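Local structure of eukaryotic peptide chain release factor GTP-binding subunit (Schizosaccharomyces pombe, 1R5B) at residues K227-S232 against L257-S262; R268-P273 against S329-Q334; V304-I309 against S344-G349. The protein is the GTP-binding subunit of the eukaryotic translation release factor, eRF3, a multidomain translation factor related to elongation factors Tu and eEF1A. All coordinates share one frame; numbering follows the deposited sequence.

Interaction 1: K227-S232 against L257-S262; sequences KYMPVS and LEYLDS
Lys227 lays its aliphatic chain over one face of the Tyr259 ring, while Met229 closes on the root of the same side chain. The CH-pi contact is made by Lys227 CG, which stands 3.8 Å from the ring centroid and 20° off the ring normal. It sits offset toward the phenol end, where Lys227 CG is 3.6 Å from Tyr259 CZ. Lys227 CB approaches Tyr259 OH, and Lys227 CE returns to Tyr259 CE1 at 3.8 Å, so the lysine runs past the ring in the direction opposite to the tyrosine. A bend at chi2 (57°) turns the chain along the ring instead of straight out from the strand. The ammonium makes a weak hydrogen bond from Lys227 NZ to Tyr228 O.

Met229 CE touches Tyr259 CB at 3.7 Å; its sulfur makes an oblique Met-aromatic contact, Met229 SD lying 5.4 Å from the ring centroid. Tyr259 reaches both residues because its CG is anti to the backbone N (chi1 178°), which sends the ring out from helix 256-262 toward the strand.

Backbone hydrogen bonds to Leu184, Val186 and Ile188 hold Lys227 and Met229 on strand 226-230, the edge of the six-stranded sheet of the GTP-binding domain. Tyr259 also packs on His183 and Val185, so helix 256-262 lies against both strand 226-230 and its parallel neighbour 184-189.

Interaction 2: R268-P273 against S329-Q334; sequences RKVNAP and SICGDQ
Lys269 and Val270 of helix 267-270 close around the thiol of Cys331 in the turn that follows strand 325-330. Lys269 comes first along the helix. Its backbone carbon, Lys269 C, is 3.9 Å from Cys331 SG, and its side chain contributes the hydrocarbon part: Lys269 CB and CG each lie 4.0 Å from Cys331 SG, and Lys269 CD comes equally near Cys331 CB. The chain therefore passes alongside the cysteine before bending at chi3 (-83°). Beyond that bend the charge leaves the contact, Lys269 NZ forming a salt bridge with Glu42 in the GTP-binding domain.

Val270 follows and meets the same sulfur. Its CG2 branch, anti to the carbonyl carbon, does the touching, with Val270 CG2 3.7 Å from Cys331 SG. The same methyl meets the end of the Ile330 side chain more loosely, Val270 CG2 to Ile330 CD1 being 4.2 Å. Cys331 SG also lies 3.8 Å from Val270 N, so the sulfur packs on the helix backbone as well as on both side chains. The cysteine torsion (chi1 48°) sets SG against this Lys269-Val270 backbone.

Cys331 is presented by a type II beta turn from Ile330 to Asp333, closed by the backbone bond Asp333 N to Ile330 O. Asp333 ties the turn again through its side chain: Ile330 N donates to Asp333 OD2 at 3.1 Å, nearly straight at 171°, but from above the carboxylate plane. Gly332 follows Cys331 in the turn, where its positive phi suits glycine. Lys269 and Cys331 both share backbone hydrogen bonds with Gly296, so helix and turn are tied to the same loop. The contact thus seats a short linking helix against a turn of the antiparallel beta-barrel domain of the kind found in elongation factor Tu and its relatives.

Interaction 3: V304-I309 against S344-G349; sequences VLVMPI and SDVQTG
Val306 and Val346 meet methyl to methyl, and Ile309 reaches across to the base of Asp345; the contact is van der Waals in character. In the valine pair, Val306 CG2 lies 4.0 Å from Val346 CG2, the two side chains crossing at about a right angle. Each valine uses the branch that is anti to its own carbonyl carbon. Both also pack on Leu313 of strand 311-319, which joins them in one apolar cluster.

The second van der Waals approach is more peripheral. Ile309 CD1 lies 4.0 Å from Asp345 CB, so it is the methylene of the aspartate that is touched. The same methyl extends toward the backbone, with Ile309 CD1 4.4 Å from Val346 N. A cis peptide bond before Pro308 marks the turn that brings Ile309 round, and Ile309 packs on Tyr350 as well.

Polar anchoring comes from outside the pair. Val346 O accepts a hydrogen bond from Lys281 NZ, and Gly349 O one from His389 NE2. Val346 and Asp345, meeting Val306 and Ile309, pack the loop between strands 334-340 and 351-353 against strand 302-307 and the turn after it: loop-on-strand packing in the antiparallel beta-barrel domain that follows the GTP-binding domain in this family.

How the interactions relate
The three contacts follow the chain from the GTP-binding domain into the beta-barrel domain. Interaction 1 lies at the edge strand of the nucleotide-binding sheet, and interaction 2 begins one helix later, because helices 256-262 and 267-270 are consecutive; their centres are about 20 Å apart and their nearest atoms about 7 Å. Interactions 2 and 3 both reach the antiparallel sheet of the barrel, with centres about 19 Å apart and alternating segments along the chain, but they do not touch. Interactions 1 and 3 lie on opposite sides of the chain's centre, about 38 Å between centres. Interaction 2 thus stands between the other two, its centre about 9 Å from that of the chain, against about 15 and 25 Å for interactions 1 and 3.

Interaction 1: K227-S232 against L257-S262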
loop_
_atom_site.group_PDB
_atom_site.type_symbol
_atom_site.label_atom_id
_atom_site.label_comp_id
_atom_site.label_asym_id
_atom_site.label_seq_id
_atom_site.Cartn_x
_atom_site.Cartn_y
_atom_site.Cartn_z
ATOM N N LYS A 227 3.035 15.699 -5.169
ATOM C CA LYS A 227 4.455 15.430 -4.956
ATOM C C LYS A 227 5.176 15.761 -6.252
ATOM O O LYS A 227 4.838 15.203 -7.298
ATOM C CB LYS A 227 4.694 13.946 -4.610
ATOM C CG LYS A 227 6.164 13.565 -4.304
ATOM C CD LYS A 227 6.698 14.406 -3.158
ATOM C CE LYS A 227 7.941 13.840 -2.523
ATOM N NZ LYS A 227 9.111 14.166 -3.319
ATOM N N TYR A 228 6.165 16.643 -6.186
ATOM C CA TYR A 228 7.007 16.958 -7.349
ATOM C C TYR A 228 8.338 16.219 -7.232
ATOM O O TYR A 228 8.889 16.083 -6.128
ATOM C CB TYR A 228 7.253 18.465 -7.444
ATOM C CG TYR A 228 5.990 19.248 -7.683
ATOM C CD1 TYR A 228 5.290 19.810 -6.619
ATOM C CD2 TYR A 228 5.478 19.405 -8.968
ATOM C CE1 TYR A 228 4.114 20.512 -6.834
ATOM C CE2 TYR A 228 4.300 20.110 -9.192
ATOM C CZ TYR A 228 3.627 20.656 -8.121
ATOM O OH TYR A 228 2.474 21.356 -8.328
ATOM N N MET A 229 8.853 15.743 -8.368
ATOM C CA MET A 229 10.139 15.046 -8.404
ATOM C C MET A 229 10.846 15.239 -9.729
ATOM O O MET A 229 10.243 15.042 -10.782
ATOM C CB MET A 229 9.943 13.555 -8.190
ATOM C CG MET A 229 10.502 13.101 -6.867
ATOM S SD MET A 229 10.247 11.398 -6.559
ATOM C CE MET A 229 8.581 11.273 -6.761
ATOM N N PRO A 230 12.124 15.609 -9.683
ATOM C CA PRO A 230 12.918 15.725 -10.898
ATOM C C PRO A 230 13.409 14.346 -11.285
ATOM O O PRO A 230 13.757 13.551 -10.400
ATOM C CB PRO A 230 14.072 16.617 -10.469
ATOM C CG PRO A 230 14.263 16.300 -9.035
ATOM C CD PRO A 230 12.919 15.942 -8.488
ATOM N N VAL A 231 13.353 14.060 -12.580
ATOM C CA VAL A 231 13.960 12.880 -13.171
ATOM C C VAL A 231 14.489 13.193 -14.570
ATOM O O VAL A 231 14.225 14.254 -15.150
ATOM C CB VAL A 231 12.960 11.715 -13.310
ATOM C CG1 VAL A 231 12.203 11.464 -12.008
ATOM C CG2 VAL A 231 11.971 11.977 -14.433
ATOM N N SER A 232 15.241 12.238 -15.099
ATOM C CA SER A 232 15.551 12.186 -16.515
ATOM C C SER A 232 15.368 10.748 -16.974
ATOM O O SER A 232 16.127 9.862 -16.588
ATOM C CB SER A 232 16.974 12.658 -16.788
ATOM O OG SER A 232 17.362 12.292 -18.098
ATOM N N LEU A 257 10.993 5.690 -8.047
ATOM C CA LEU A 257 10.606 4.350 -7.605
ATOM C C LEU A 257 10.656 4.208 -6.084
ATOM O O LEU A 257 9.867 3.480 -5.503
ATOM C CB LEU A 257 11.469 3.270 -8.257
ATOM C CG LEU A 257 11.254 3.069 -9.770
ATOM C CD1 LEU A 257 12.109 1.928 -10.235
ATOM C CD2 LEU A 257 9.816 2.802 -10.126
ATOM N N GLU A 258 11.576 4.918 -5.451
ATOM C CA GLU A 258 11.704 4.883 -4.009
ATOM C C GLU A 258 10.457 5.488 -3.363
ATOM O O GLU A 258 9.953 4.985 -2.373
ATOM C CB GLU A 258 12.942 5.674 -3.613
ATOM C CG GLU A 258 13.230 5.754 -2.130
ATOM C CD GLU A 258 14.468 6.582 -1.839
ATOM O OE1 GLU A 258 15.286 6.799 -2.767
ATOM O OE2 GLU A 258 14.613 7.018 -0.675
ATOM N N TYR A 259 9.980 6.582 -3.933
ATOM C CA TYR A 259 8.762 7.234 -3.485
ATOM C C TYR A 259 7.508 6.371 -3.770
ATOM O O TYR A 259 6.631 6.251 -2.917
ATOM C CB TYR A 259 8.624 8.607 -4.154
ATOM C CG TYR A 259 7.367 9.286 -3.745
ATOM C CD1 TYR A 259 7.279 9.926 -2.509
ATOM C CD2 TYR A 259 6.237 9.241 -4.551
ATOM C CE1 TYR A 259 6.105 10.529 -2.102
ATOM C CE2 TYR A 259 5.048 9.839 -4.139
ATOM C CZ TYR A 259 4.994 10.469 -2.920
ATOM O OH TYR A 259 3.838 11.059 -2.511
ATOM N N LEU A 260 7.425 5.800 -4.968
ATOM C CA LEU A 260 6.311 4.924 -5.347
ATOM C C LEU A 260 6.213 3.708 -4.407
ATOM O O LEU A 260 5.126 3.227 -4.105
ATOM C CB LEU A 260 6.489 4.431 -6.780
ATOM C CG LEU A 260 5.674 5.024 -7.944
ATOM C CD1 LEU A 260 5.259 6.446 -7.708
ATOM C CD2 LEU A 260 6.458 4.877 -9.265
ATOM N N ASP A 261 7.364 3.245 -3.924
ATOM C CA ASP A 261 7.421 2.067 -3.084
ATOM C C ASP A 261 6.789 2.259 -1.707
ATOM O O ASP A 261 6.085 1.387 -1.240
ATOM C CB ASP A 261 8.871 1.601 -2.921
ATOM C CG ASP A 261 8.967 0.272 -2.214
ATOM O OD1 ASP A 261 8.495 -0.728 -2.779
ATOM O OD2 ASP A 261 9.487 0.130 -1.091
ATOM N N SER A 262 7.061 3.381 -1.059
ATOM C CA SER A 262 6.610 3.608 0.322
ATOM C C SER A 262 5.431 4.597 0.429
ATOM O O SER A 262 4.922 4.834 1.515
ATOM C CB SER A 262 7.784 4.101 1.171
ATOM O OG SER A 262 8.353 5.260 0.591
#

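Interaction 2: R268-P273 against S329-Q334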
loop_
_atom_site.group_PDB
_atom_site.type_symbol
_atom_site.label_atom_id
_atom_site.label_comp_id
_atom_site.label_asym_id
_atom_site.label_seq_id
_atom_site.Cartn_x
_atom_site.Cartn_y
_atom_site.Cartn_z
ATOM N N ARG A 268 -7.502 3.351 -4.457
ATOM C CA ARG A 268 -8.442 2.274 -4.160
ATOM C C ARG A 268 -8.511 2.003 -2.660
ATOM O O ARG A 268 -9.592 1.792 -2.117
ATOM C CB ARG A 268 -8.092 0.979 -4.899
ATOM C CG ARG A 268 -8.295 1.062 -6.411
ATOM C CD ARG A 268 -7.966 -0.208 -7.177
ATOM N NE ARG A 268 -6.598 -0.662 -6.928
ATOM C CZ ARG A 268 -6.159 -1.891 -7.156
ATOM N NH1 ARG A 268 -6.962 -2.813 -7.654
ATOM N NH2 ARG A 268 -4.901 -2.204 -6.880
ATOM N N LYS A 269 -7.347 2.007 -2.012
ATOM C CA LYS A 269 -7.225 1.749 -0.571
ATOM C C LYS A 269 -7.809 2.918 0.237
ATOM O O LYS A 269 -8.481 2.696 1.228
ATOM C CB LYS A 269 -5.755 1.538 -0.191
ATOM C CG LYS A 269 -5.501 0.650 0.985
ATOM C CD LYS A 269 -4.010 0.635 1.378
ATOM C CE LYS A 269 -3.172 -0.323 0.545
ATOM N NZ LYS A 269 -1.687 -0.047 0.711
ATOM N N VAL A 270 -7.562 4.147 -0.205
ATOM C CA VAL A 270 -8.123 5.332 0.455
ATOM C C VAL A 270 -9.656 5.335 0.397
ATOM O O VAL A 270 -10.324 5.779 1.337
ATOM C CB VAL A 270 -7.606 6.647 -0.200
ATOM C CG1 VAL A 270 -8.368 7.892 0.331
ATOM C CG2 VAL A 270 -6.107 6.812 0.026
ATOM N N ASN A 271 -10.199 4.831 -0.707
ATOM C CA ASN A 271 -11.630 4.897 -0.995
ATOM C C ASN A 271 -12.355 3.642 -0.539
ATOM O O ASN A 271 -13.572 3.542 -0.666
ATOM C CB ASN A 271 -11.848 5.132 -2.490
ATOM C CG ASN A 271 -11.477 6.555 -2.908
ATOM O OD1 ASN A 271 -10.706 6.761 -3.821
ATOM N ND2 ASN A 271 -12.039 7.539 -2.224
ATOM N N ALA A 272 -11.590 2.687 -0.016
ATOM C CA ALA A 272 -12.136 1.488 0.563
ATOM C C ALA A 272 -12.746 1.812 1.925
ATOM O O ALA A 272 -12.437 2.844 2.526
ATOM C CB ALA A 272 -11.026 0.452 0.740
ATOM N N PRO A 273 -13.569 0.913 2.444
ATOM C CA PRO A 273 -14.103 1.080 3.810
ATOM C C PRO A 273 -12.991 1.222 4.845
ATOM O O PRO A 273 -11.975 0.553 4.732
ATOM C CB PRO A 273 -14.868 -0.224 4.054
ATOM C CG PRO A 273 -15.159 -0.781 2.678
ATOM C CD PRO A 273 -14.027 -0.334 1.799
ATOM N N SER A 329 -7.355 11.527 8.466
ATOM C CA SER A 329 -6.245 10.616 8.216
ATOM C C SER A 329 -6.643 9.544 7.226
ATOM O O SER A 329 -7.811 9.284 7.032
ATOM C CB SER A 329 -5.801 9.950 9.516
ATOM O OG SER A 329 -5.072 10.858 10.311
ATOM N N ILE A 330 -5.657 8.902 6.619
ATOM C CA ILE A 330 -5.908 7.864 5.620
ATOM C C ILE A 330 -5.113 6.610 5.933
ATOM O O ILE A 330 -4.257 6.610 6.830
ATOM C CB ILE A 330 -5.539 8.386 4.221
ATOM C CG1 ILE A 330 -4.051 8.743 4.131
ATOM C CG2 ILE A 330 -6.379 9.621 3.867
ATOM C CD1 ILE A 330 -3.490 8.598 2.735
ATOM N N CYS A 331 -5.399 5.543 5.193
ATOM C CA CYS A 331 -4.603 4.327 5.242
ATOM C C CYS A 331 -3.107 4.656 5.251
ATOM O O CYS A 331 -2.629 5.505 4.472
ATOM C CB CYS A 331 -4.925 3.441 4.035
ATOM S SG CYS A 331 -4.924 4.355 2.458
ATOM N N GLY A 332 -2.381 3.975 6.129
ATOM C CA GLY A 332 -0.939 4.114 6.241
ATOM C C GLY A 332 -0.531 5.081 7.342
ATOM O O GLY A 332 0.643 5.208 7.651
ATOM N N ASP A 333 -1.499 5.766 7.932
ATOM C CA ASP A 333 -1.233 6.663 9.042
ATOM C C ASP A 333 -1.361 5.912 10.356
ATOM O O ASP A 333 -2.236 5.054 10.507
ATOM C CB ASP A 333 -2.221 7.826 9.053
ATOM C CG ASP A 333 -2.036 8.762 7.881
ATOM O OD1 ASP A 333 -1.040 8.642 7.139
ATOM O OD2 ASP A 333 -2.849 9.667 7.637
ATOM N N GLN A 334 -0.476 6.244 11.293
ATOM C CA GLN A 334 -0.590 5.815 12.677
ATOM C C GLN A 334 -1.284 6.926 13.432
ATOM O O GLN A 334 -0.784 8.038 13.512
ATOM C CB GLN A 334 0.784 5.518 13.291
ATOM C CG GLN A 334 0.871 4.122 13.971
ATOM C CD GLN A 334 1.636 3.095 13.136
ATOM O OE1 GLN A 334 2.411 3.460 12.250
ATOM N NE2 GLN A 334 1.439 1.818 13.433
#

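Interaction 3: V304-I309 against S344-G349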
loop_
_atom_site.group_PDB
_atom_site.type_symbol
_atom_site.label_atom_id
_atom_site.label_comp_id
_atom_site.label_asym_id
_atom_site.label_seq_id
_atom_site.Cartn_x
_atom_site.Cartn_y
_atom_site.Cartn_z
ATOM N N VAL A 304 -17.843 5.143 13.877
ATOM C CA VAL A 304 -17.139 3.951 13.458
ATOM C C VAL A 304 -17.742 2.758 14.168
ATOM O O VAL A 304 -18.395 2.898 15.177
ATOM C CB VAL A 304 -15.622 4.024 13.754
ATOM C CG1 VAL A 304 -15.016 5.293 13.165
ATOM C CG2 VAL A 304 -15.346 3.944 15.244
ATOM N N LEU A 305 -17.505 1.575 13.625
ATOM C CA LEU A 305 -18.020 0.329 14.186
ATOM C C LEU A 305 -16.864 -0.435 14.777
ATOM O O LEU A 305 -15.801 -0.492 14.185
ATOM C CB LEU A 305 -18.692 -0.497 13.090
ATOM C CG LEU A 305 -19.411 -1.757 13.550
ATOM C CD1 LEU A 305 -20.617 -1.411 14.420
ATOM C CD2 LEU A 305 -19.837 -2.580 12.356
ATOM N N VAL A 306 -17.049 -0.987 15.965
ATOM C CA VAL A 306 -16.072 -1.907 16.504
ATOM C C VAL A 306 -16.546 -3.307 16.168
ATOM O O VAL A 306 -17.571 -3.753 16.683
ATOM C CB VAL A 306 -15.912 -1.796 18.032
ATOM C CG1 VAL A 306 -14.734 -2.660 18.488
ATOM C CG2 VAL A 306 -15.722 -0.353 18.476
ATOM N N MET A 307 -15.821 -3.992 15.289
ATOM C CA MET A 307 -16.006 -5.440 15.101
ATOM C C MET A 307 -15.029 -6.198 16.007
ATOM O O MET A 307 -13.964 -5.674 16.320
ATOM C CB MET A 307 -15.810 -5.812 13.625
ATOM C CG MET A 307 -16.966 -5.370 12.725
ATOM S SD MET A 307 -18.580 -5.754 13.374
ATOM C CE MET A 307 -18.719 -7.346 12.870
ATOM N N PRO A 308 -15.349 -7.422 16.427
ATOM C CA PRO A 308 -16.534 -8.188 16.005
ATOM C C PRO A 308 -17.814 -7.979 16.840
ATOM O O PRO A 308 -18.805 -8.656 16.580
ATOM C CB PRO A 308 -16.056 -9.630 16.207
ATOM C CG PRO A 308 -15.211 -9.541 17.459
ATOM C CD PRO A 308 -14.515 -8.196 17.367
ATOM N N ILE A 309 -17.789 -7.069 17.806
ATOM C CA ILE A 309 -18.891 -6.901 18.755
ATOM C C ILE A 309 -20.078 -6.070 18.230
ATOM O O ILE A 309 -21.126 -6.011 18.878
ATOM C CB ILE A 309 -18.365 -6.318 20.100
ATOM C CG1 ILE A 309 -17.655 -4.973 19.898
ATOM C CG2 ILE A 309 -17.426 -7.314 20.769
ATOM C CD1 ILE A 309 -17.441 -4.208 21.185
ATOM N N SER A 344 -16.923 -0.170 26.798
ATOM C CA SER A 344 -16.519 -1.037 27.900
ATOM C C SER A 344 -16.073 -2.436 27.453
ATOM O O SER A 344 -15.366 -3.112 28.201
ATOM C CB SER A 344 -17.633 -1.135 28.954
ATOM O OG SER A 344 -18.820 -1.686 28.413
ATOM N N ASP A 345 -16.472 -2.866 26.253
ATOM C CA ASP A 345 -16.055 -4.172 25.716
ATOM C C ASP A 345 -14.939 -4.084 24.672
ATOM O O ASP A 345 -14.414 -5.110 24.243
ATOM C CB ASP A 345 -17.240 -4.914 25.097
ATOM C CG ASP A 345 -18.228 -5.392 26.124
ATOM O OD1 ASP A 345 -17.811 -5.818 27.226
ATOM O OD2 ASP A 345 -19.453 -5.381 25.910
ATOM N N VAL A 346 -14.584 -2.868 24.272
ATOM C CA VAL A 346 -13.532 -2.652 23.291
ATOM C C VAL A 346 -12.184 -3.091 23.839
ATOM O O VAL A 346 -11.753 -2.610 24.885
ATOM C CB VAL A 346 -13.418 -1.166 22.915
ATOM C CG1 VAL A 346 -12.289 -0.948 21.902
ATOM C CG2 VAL A 346 -14.740 -0.650 22.363
ATOM N N GLN A 347 -11.523 -4.009 23.146
ATOM C CA GLN A 347 -10.175 -4.419 23.534
ATOM C C GLN A 347 -9.255 -4.375 22.332
ATOM O O GLN A 347 -9.702 -4.096 21.223
ATOM C CB GLN A 347 -10.190 -5.808 24.178
ATOM C CG GLN A 347 -10.679 -6.944 23.272
ATOM C CD GLN A 347 -10.952 -8.246 24.039
ATOM O OE1 GLN A 347 -10.663 -9.338 23.538
ATOM N NE2 GLN A 347 -11.506 -8.131 25.245
ATOM N N THR A 348 -7.967 -4.621 22.548
ATOM C CA THR A 348 -7.009 -4.611 21.439
ATOM C C THR A 348 -7.224 -5.863 20.600
ATOM O O THR A 348 -7.563 -6.918 21.121
ATOM C CB THR A 348 -5.549 -4.523 21.931
ATOM O OG1 THR A 348 -5.182 -5.733 22.609
ATOM C CG2 THR A 348 -5.378 -3.428 22.986
ATOM N N GLY A 349 -7.069 -5.730 19.292
ATOM C CA GLY A 349 -7.287 -6.838 18.384
ATOM C C GLY A 349 -8.609 -6.670 17.683
ATOM O O GLY A 349 -8.810 -7.208 16.593
#